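Local coordinates for YfkN protein (Bacillus subtilis subsp. subtilis, PDB 3GVE), which belongs to the calcineurin-like phosphoesterase family of metal-binding proteins and holds a manganese and a magnesium ion side by side, at residues K77-D82 and G86-P91; D64-N69 and L115-G120; I290-E295 and W301-S306. All blocks are in the same frame, centred on the assembly; numbering follows the deposited sequence. Where two conformers were deposited one is given.

Overall arrangement
Contact 2 is the buried one, a small apolar meeting of the metal-binding loop 64-69 with helix 115-123, while contacts 1 and 3 lie at the surface on opposite sides of the chain's centre. Contacts 1 and 2 touch: H90 and K80 of the first pack on F117 of the second, and contact 1 is nested in the chain loop that contact 2 closes. Contact 3 stands apart, its centre about 40 Å from that of contact 1. It is a hairpin, its backbone bonds flanked by charged side chains on one face and leucines on the other; contact 1 joins a last-turn carbonyl to mixed polar and aliphatic side-chain contacts, and contact 2 relies on methyl groups and a ring.

Contact 1 of 3, residues K77-D82 and G86-P91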
# COMPACT_ATOMS: atom_id res chain seq x y z
N LYS A 77 -6.47 18.82 -2.22
CA LYS A 77 -5.88 19.79 -3.14
C LYS A 77 -6.92 20.72 -3.75
O LYS A 77 -6.71 21.91 -3.80
CB LYS A 77 -5.08 19.07 -4.23
CG LYS A 77 -3.82 18.42 -3.72
CD LYS A 77 -3.00 17.86 -4.87
CE LYS A 77 -1.76 17.16 -4.38
NZ LYS A 77 -0.89 16.78 -5.54
N TYR A 78 -8.03 20.17 -4.21
CA TYR A 78 -9.03 20.95 -4.93
C TYR A 78 -10.14 21.56 -4.08
O TYR A 78 -10.78 22.50 -4.51
CB TYR A 78 -9.64 20.13 -6.08
CG TYR A 78 -8.70 19.98 -7.25
CD1 TYR A 78 -8.84 20.77 -8.40
CD2 TYR A 78 -7.65 19.08 -7.21
CE1 TYR A 78 -7.97 20.62 -9.46
CE2 TYR A 78 -6.79 18.94 -8.24
CZ TYR A 78 -6.96 19.71 -9.37
OH TYR A 78 -6.08 19.56 -10.40
N GLN A 79 -10.37 21.02 -2.89
CA GLN A 79 -11.49 21.44 -2.06
C GLN A 79 -11.13 21.83 -0.63
O GLN A 79 -12.01 21.99 0.18
CB GLN A 79 -12.57 20.35 -2.07
CG GLN A 79 -12.93 19.89 -3.47
CD GLN A 79 -14.13 18.99 -3.51
OE1 GLN A 79 -14.60 18.52 -2.48
NE2 GLN A 79 -14.63 18.73 -4.70
N LYS A 80 -9.85 22.02 -0.33
CA LYS A 80 -9.43 22.32 1.03
C LYS A 80 -10.19 23.49 1.65
O LYS A 80 -10.70 23.39 2.74
CB LYS A 80 -7.92 22.59 1.09
CG LYS A 80 -7.41 22.87 2.51
CD LYS A 80 -5.90 22.86 2.62
CE LYS A 80 -5.49 23.54 3.89
NZ LYS A 80 -5.10 22.58 4.94
N ASP A 81 -10.23 24.62 0.95
CA ASP A 81 -10.80 25.82 1.53
C ASP A 81 -12.27 25.67 1.87
O ASP A 81 -12.69 26.01 2.96
CB ASP A 81 -10.55 27.03 0.63
CG ASP A 81 -9.10 27.40 0.56
OD1 ASP A 81 -8.38 27.18 1.55
OD2 ASP A 81 -8.67 27.92 -0.49
N ASP A 82 -13.05 25.13 0.94
CA ASP A 82 -14.48 24.93 1.16
C ASP A 82 -14.81 23.82 2.16
O ASP A 82 -15.82 23.89 2.85
CB ASP A 82 -15.21 24.71 -0.15
CG ASP A 82 -15.20 25.93 -1.03
OD1 ASP A 82 -15.10 27.04 -0.50
OD2 ASP A 82 -15.26 25.75 -2.25
N GLY A 86 -16.66 24.51 5.79
CA GLY A 86 -17.90 23.76 5.91
C GLY A 86 -18.84 24.05 4.77
O GLY A 86 -19.95 23.57 4.72
N THR A 87 -18.38 24.85 3.83
CA THR A 87 -19.08 25.16 2.61
C THR A 87 -19.34 23.96 1.69
O THR A 87 -20.39 23.83 1.10
CB THR A 87 -18.33 26.28 1.84
OG1 THR A 87 -18.44 27.55 2.54
CG2 THR A 87 -18.71 26.32 0.30
N LYS A 88 -18.35 23.08 1.57
CA LYS A 88 -18.51 21.87 0.79
C LYS A 88 -18.30 20.73 1.74
O LYS A 88 -17.45 20.80 2.60
CB LYS A 88 -17.45 21.78 -0.30
CG LYS A 88 -17.88 22.32 -1.64
CD LYS A 88 -16.77 22.15 -2.67
CE LYS A 88 -16.49 23.44 -3.41
NZ LYS A 88 -16.90 23.38 -4.81
N THR A 89 -19.08 19.68 1.58
CA THR A 89 -18.86 18.45 2.32
C THR A 89 -17.72 17.65 1.68
O THR A 89 -17.65 17.52 0.48
CB THR A 89 -20.12 17.59 2.30
OG1 THR A 89 -21.21 18.34 2.84
CG2 THR A 89 -19.93 16.32 3.14
N HIS A 90 -16.82 17.10 2.48
CA HIS A 90 -15.79 16.23 1.93
C HIS A 90 -16.51 15.12 1.14
O HIS A 90 -17.39 14.49 1.66
CB HIS A 90 -14.96 15.63 3.07
CG HIS A 90 -13.71 14.95 2.61
ND1 HIS A 90 -13.71 13.92 1.71
CD2 HIS A 90 -12.41 15.17 2.93
CE1 HIS A 90 -12.47 13.52 1.49
NE2 HIS A 90 -11.67 14.26 2.23
N PRO A 91 -16.11 14.89 -0.11
CA PRO A 91 -16.79 13.88 -0.94
C PRO A 91 -16.84 12.48 -0.30
O PRO A 91 -17.81 11.78 -0.49
CB PRO A 91 -15.97 13.88 -2.23
CG PRO A 91 -15.48 15.25 -2.32
CD PRO A 91 -15.13 15.65 -0.91
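D82 turns CG anti to its own carbonyl carbon (chi1 -67°), and T87 sets CG2 anti to its backbone N, which brings the T87 methyl beside the carboxylate, CG2 lying 3.8 Å from D82 OD1. K88 reaches the same aspartate from further along the loop. Its chain bends at chi3 and chi4, and a lysine suits the place because its long aliphatic part can run past D82, with CB 3.7 Å from D82 CB, while the ammonium end nears the carboxylate. That end makes a long salt bridge, D82 OD2 to K88 NZ at 3.9 Å, whose detail is uncertain because the position of OD2 is less sure. The backbone bond from K88 is clearer. The carbonyl of D82 accepts its N-H, K88 N to D82 O 2.9 Å and nearly straight at 171°, with the donor standing above the carbonyl plane; G86 N adds a weak bond to the same oxygen.

This is the exit from helix 70-85 into the short loop leading to helix 91-98, within the calcineurin-like phosphoesterase fold. G86 leaves the helical conformation with positive phi (87°), a backbone shape that suits a residue without a side chain. The T87 hydroxyl turns to S85, while CB and the methyl face D82.

One turn earlier, Q79 is long enough to span to P91, its OE1 in van der Waals contact with the ring, 3.3 Å from P91 CD. A proline suits this first turn, where its lack of an N-H costs no helix bond. H90 caps that helix through ND1 to I92 N, and P91 also packs on I328 and T331 of helix 322-340.

Contact 2 of 3, residues D64-N69 and L115-G120; sequences DLIQGN and LDFLDG. With MN (manganese (II) ion), chain C; MG (magnesium ion), chain D.
I66 meets L118 and F117 through one methyl group, CD1, and the loop that carries it begins at the metal site. D64 leads: its OD2 bridges the two ions, 2.3 Å from manganese and 2.4 Å from magnesium, while OD1 accepts a hydrogen bond from H109 N that should steady the carboxylate's rotation. Aspartate suits the place because one carboxylate oxygen can bridge both metals while the other takes a hydrogen bond. A water bridges them as well; D19, H21, H251 and a second water complete the manganese site as N108, H216 and H249 do the magnesium site. Such a pair of ions sharing an aspartate, held by residues from loops, is the hallmark of the calcineurin-like phosphoesterase fold.

L65 follows, its side chain packed on I92 and M96 of helix 91-98. At I66 the chain faces helix 115-123. The extended chi2 (175°) carries CD1 outward, to 4.3 Å from L118 CD1 and 4.4 Å from F117 CE2, meeting the ring obliquely. A branched aliphatic residue suits this buried position, where the partners are a methyl and a ring carbon. The F117 ring also packs on V76, K80 and I83 of helix 70-85. Further on, the Q67 carbonyl accepts a bond from ND1 of the manganese ligand H21. G68, with phi at 146°, takes a turn suited to glycine, and N69 stands at the N-cap position of helix 70-85.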
# COMPACT_ATOMS: atom_id res chain seq x y z
N ASP A 64 -9.01 5.74 9.43
CA ASP A 64 -8.15 5.61 8.23
C ASP A 64 -9.06 5.57 6.98
O ASP A 64 -9.01 4.65 6.17
CB ASP A 64 -7.21 4.39 8.31
CG ASP A 64 -5.88 4.72 8.95
OD1 ASP A 64 -5.77 5.81 9.55
OD2 ASP A 64 -4.97 3.86 8.88
N LEU A 65 -9.89 6.59 6.88
CA LEU A 65 -10.97 6.70 5.91
C LEU A 65 -10.70 7.69 4.76
O LEU A 65 -10.97 7.39 3.62
CB LEU A 65 -12.26 7.10 6.63
CG LEU A 65 -13.44 7.49 5.75
CD1 LEU A 65 -13.95 6.29 5.00
CD2 LEU A 65 -14.57 8.12 6.61
N ILE A 66 -10.19 8.87 5.09
CA ILE A 66 -10.16 9.97 4.15
C ILE A 66 -8.86 10.14 3.38
O ILE A 66 -8.75 11.01 2.53
CB ILE A 66 -10.51 11.31 4.85
CG1 ILE A 66 -9.36 11.76 5.77
CG2 ILE A 66 -11.84 11.21 5.58
CD1 ILE A 66 -9.58 13.13 6.42
N GLN A 67 -7.87 9.31 3.68
CA GLN A 67 -6.54 9.42 3.09
C GLN A 67 -6.06 8.07 2.60
O GLN A 67 -6.37 7.05 3.17
CB GLN A 67 -5.57 9.93 4.16
CG GLN A 67 -4.18 10.28 3.63
CD GLN A 67 -3.23 9.09 3.46
OE1 GLN A 67 -2.25 9.17 2.72
NE2 GLN A 67 -3.49 8.03 4.16
N GLY A 68 -5.28 8.09 1.53
CA GLY A 68 -4.57 6.90 1.09
C GLY A 68 -4.40 6.73 -0.41
O GLY A 68 -3.49 6.06 -0.85
N ASN A 69 -5.29 7.33 -1.18
CA ASN A 69 -5.23 7.22 -2.64
C ASN A 69 -5.41 8.59 -3.32
O ASN A 69 -5.56 9.57 -2.64
CB ASN A 69 -6.18 6.13 -3.17
CG ASN A 69 -7.66 6.51 -3.09
OD1 ASN A 69 -8.53 5.66 -3.27
ND2 ASN A 69 -7.93 7.75 -2.85
N LEU A 115 -4.69 19.64 11.08
CA LEU A 115 -5.82 19.72 11.99
C LEU A 115 -7.01 20.50 11.41
O LEU A 115 -8.14 20.16 11.66
CB LEU A 115 -5.39 20.34 13.32
CG LEU A 115 -4.47 19.46 14.20
CD1 LEU A 115 -3.82 20.28 15.32
CD2 LEU A 115 -5.24 18.28 14.81
N ASP A 116 -6.74 21.55 10.65
CA ASP A 116 -7.84 22.36 10.13
C ASP A 116 -8.67 21.59 9.10
O ASP A 116 -9.88 21.62 9.15
CB ASP A 116 -7.34 23.68 9.53
CG ASP A 116 -6.80 24.65 10.56
OD1 ASP A 116 -7.08 24.50 11.76
OD2 ASP A 116 -6.09 25.57 10.14
N PHE A 117 -7.99 20.89 8.19
CA PHE A 117 -8.68 20.10 7.19
C PHE A 117 -9.50 19.00 7.85
O PHE A 117 -10.61 18.75 7.45
CB PHE A 117 -7.70 19.53 6.18
CG PHE A 117 -8.36 18.78 5.06
CD1 PHE A 117 -9.00 19.46 4.02
CD2 PHE A 117 -8.37 17.41 5.04
CE1 PHE A 117 -9.60 18.78 2.99
CE2 PHE A 117 -8.96 16.74 4.00
CZ PHE A 117 -9.58 17.43 2.97
N LEU A 118 -8.97 18.40 8.89
CA LEU A 118 -9.70 17.37 9.60
C LEU A 118 -10.96 17.94 10.27
O LEU A 118 -12.01 17.35 10.21
CB LEU A 118 -8.81 16.67 10.64
CG LEU A 118 -9.46 15.53 11.43
CD1 LEU A 118 -10.10 14.52 10.49
CD2 LEU A 118 -8.43 14.86 12.34
N ASP A 119 -10.83 19.10 10.92
CA ASP A 119 -11.98 19.75 11.52
C ASP A 119 -13.03 20.04 10.45
O ASP A 119 -14.19 19.82 10.66
CB ASP A 119 -11.59 21.06 12.22
CG ASP A 119 -10.92 20.85 13.58
OD1 ASP A 119 -11.09 19.80 14.21
OD2 ASP A 119 -10.22 21.77 13.99
N GLY A 120 -12.59 20.53 9.30
CA GLY A 120 -13.51 20.84 8.21
C GLY A 120 -14.21 19.59 7.70
O GLY A 120 -15.38 19.61 7.40
MN MN C . -4.64 1.92 7.73
MG MG D . -4.04 3.23 11.02
O HOH W 1 -3.37 1.47 9.48
O HOH W 2 -2.60 2.61 7.08

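Contact 3 of 3, residues I290-E295 and W301-S306; sequences IDLKLE and WKVADS
K293 and E295 carry the backbone bonds between these antiparallel segments. K293 N donates to D305 O at 2.9 Å, and A304 N donates to K293 O at 2.7 Å, nearly in line with that carbonyl. D305 N adds a weak bond to the same oxygen, so A304 and D305 both face K293: a classic beta bulge, which shifts the register by one. Beyond it, E295 and K302 exchange N-H and carbonyl, E295 N to K302 O at 3.0 Å.

The bend of K302 at chi4 (88°) turns NZ toward E295 OE1, 3.5 Å away in a salt bridge; E295 was modelled in two conformers, so this pairing is less certain. D305 OD1 forms a salt bridge with K269.

On the face of L292, L294, V303 and S306, L292 CD2 touches V303 CG1 at 4.0 Å. The W301 ring reaches L294 obliquely, CE3 lying 3.7 Å from L294 CB, with its edge against the backbone at L294 and E295; the indole also packs on V10. Strand 300-312 is outermost in its sheet within this chain, and the chemistry suggests that the leucine face is set inward and the charged face nearer solvent.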
# COMPACT_ATOMS: atom_id res chain seq x y z
N ILE A 290 -21.05 -7.49 14.32
CA ILE A 290 -21.22 -7.91 15.70
C ILE A 290 -22.70 -8.03 16.03
O ILE A 290 -23.47 -7.13 15.79
CB ILE A 290 -20.55 -6.92 16.67
CG1 ILE A 290 -19.02 -7.02 16.52
CG2 ILE A 290 -20.98 -7.17 18.09
CD1 ILE A 290 -18.25 -6.07 17.42
N ASP A 291 -23.07 -9.18 16.59
CA ASP A 291 -24.44 -9.42 17.05
C ASP A 291 -24.43 -9.40 18.57
O ASP A 291 -23.63 -10.06 19.20
CB ASP A 291 -24.96 -10.75 16.51
CG ASP A 291 -25.14 -10.72 15.00
OD1 ASP A 291 -26.01 -10.01 14.53
OD2 ASP A 291 -24.35 -11.38 14.30
N LEU A 292 -25.33 -8.60 19.13
CA LEU A 292 -25.56 -8.55 20.57
C LEU A 292 -26.98 -9.02 20.87
O LEU A 292 -27.91 -8.55 20.26
CB LEU A 292 -25.40 -7.13 21.11
CG LEU A 292 -24.03 -6.46 20.92
CD1 LEU A 292 -23.98 -5.07 21.51
CD2 LEU A 292 -22.90 -7.36 21.47
N LYS A 293 -27.08 -9.89 21.89
CA LYS A 293 -28.47 -10.21 22.44
C LYS A 293 -28.51 -9.53 23.81
O LYS A 293 -27.80 -9.85 24.72
CB LYS A 293 -28.66 -11.70 22.58
CG LYS A 293 -28.69 -12.38 21.31
CD LYS A 293 -28.85 -13.91 21.40
CE LYS A 293 -28.90 -14.57 20.05
NZ LYS A 293 -29.05 -16.13 20.17
N LEU A 294 -29.27 -8.53 23.87
CA LEU A 294 -29.49 -7.67 25.02
C LEU A 294 -30.70 -8.12 25.82
O LEU A 294 -31.70 -8.51 25.27
CB LEU A 294 -29.70 -6.21 24.61
CG LEU A 294 -28.75 -5.61 23.59
CD1 LEU A 294 -29.19 -4.19 23.29
CD2 LEU A 294 -27.38 -5.62 24.18
N GLU A 295 -30.58 -8.05 27.14
CA GLU A 295 -31.68 -8.44 28.04
C GLU A 295 -31.88 -7.39 29.09
O GLU A 295 -30.90 -6.89 29.61
CB GLU A 295 -31.37 -9.77 28.71
CG GLU A 295 -31.92 -10.93 27.96
CD GLU A 295 -31.53 -12.25 28.55
OE1 GLU A 295 -31.34 -12.32 29.76
OE2 GLU A 295 -31.40 -13.22 27.80
N TRP A 301 -29.61 -2.92 31.22
CA TRP A 301 -29.31 -3.81 30.12
C TRP A 301 -27.97 -4.50 30.27
O TRP A 301 -27.03 -3.93 30.78
CB TRP A 301 -29.32 -3.05 28.79
CG TRP A 301 -30.66 -2.55 28.38
CD1 TRP A 301 -31.18 -1.31 28.61
CD2 TRP A 301 -31.67 -3.27 27.68
NE1 TRP A 301 -32.43 -1.21 28.10
CE2 TRP A 301 -32.77 -2.41 27.53
CE3 TRP A 301 -31.76 -4.57 27.17
CZ2 TRP A 301 -33.92 -2.79 26.87
CZ3 TRP A 301 -32.92 -4.95 26.53
CH2 TRP A 301 -33.99 -4.06 26.39
N LYS A 302 -27.92 -5.74 29.82
CA LYS A 302 -26.68 -6.48 29.76
C LYS A 302 -26.68 -7.25 28.45
O LYS A 302 -27.71 -7.45 27.85
CB LYS A 302 -26.57 -7.46 30.92
CG LYS A 302 -27.61 -8.53 30.89
CD LYS A 302 -27.51 -9.50 32.06
CE LYS A 302 -28.58 -10.55 31.92
NZ LYS A 302 -28.14 -11.70 31.10
N VAL A 303 -25.49 -7.66 28.04
CA VAL A 303 -25.33 -8.50 26.88
C VAL A 303 -25.37 -9.96 27.31
O VAL A 303 -24.45 -10.47 27.93
CB VAL A 303 -24.01 -8.23 26.17
CG1 VAL A 303 -23.88 -9.13 24.96
CG2 VAL A 303 -23.91 -6.78 25.78
N ALA A 304 -26.45 -10.60 26.94
CA ALA A 304 -26.72 -12.00 27.29
C ALA A 304 -25.88 -12.92 26.40
O ALA A 304 -25.52 -14.03 26.81
CB ALA A 304 -28.16 -12.30 27.12
N ASP A 305 -25.67 -12.55 25.15
CA ASP A 305 -24.88 -13.38 24.22
C ASP A 305 -24.33 -12.45 23.15
O ASP A 305 -24.88 -11.39 22.94
CB ASP A 305 -25.75 -14.48 23.59
CG ASP A 305 -24.93 -15.60 22.91
OD1 ASP A 305 -23.74 -15.71 23.16
OD2 ASP A 305 -25.53 -16.37 22.14
N SER A 306 -23.25 -12.85 22.49
CA SER A 306 -22.60 -11.94 21.49
C SER A 306 -21.87 -12.78 20.49
O SER A 306 -21.52 -13.94 20.74
CB SER A 306 -21.64 -11.01 22.19
OG SER A 306 -20.63 -11.70 22.77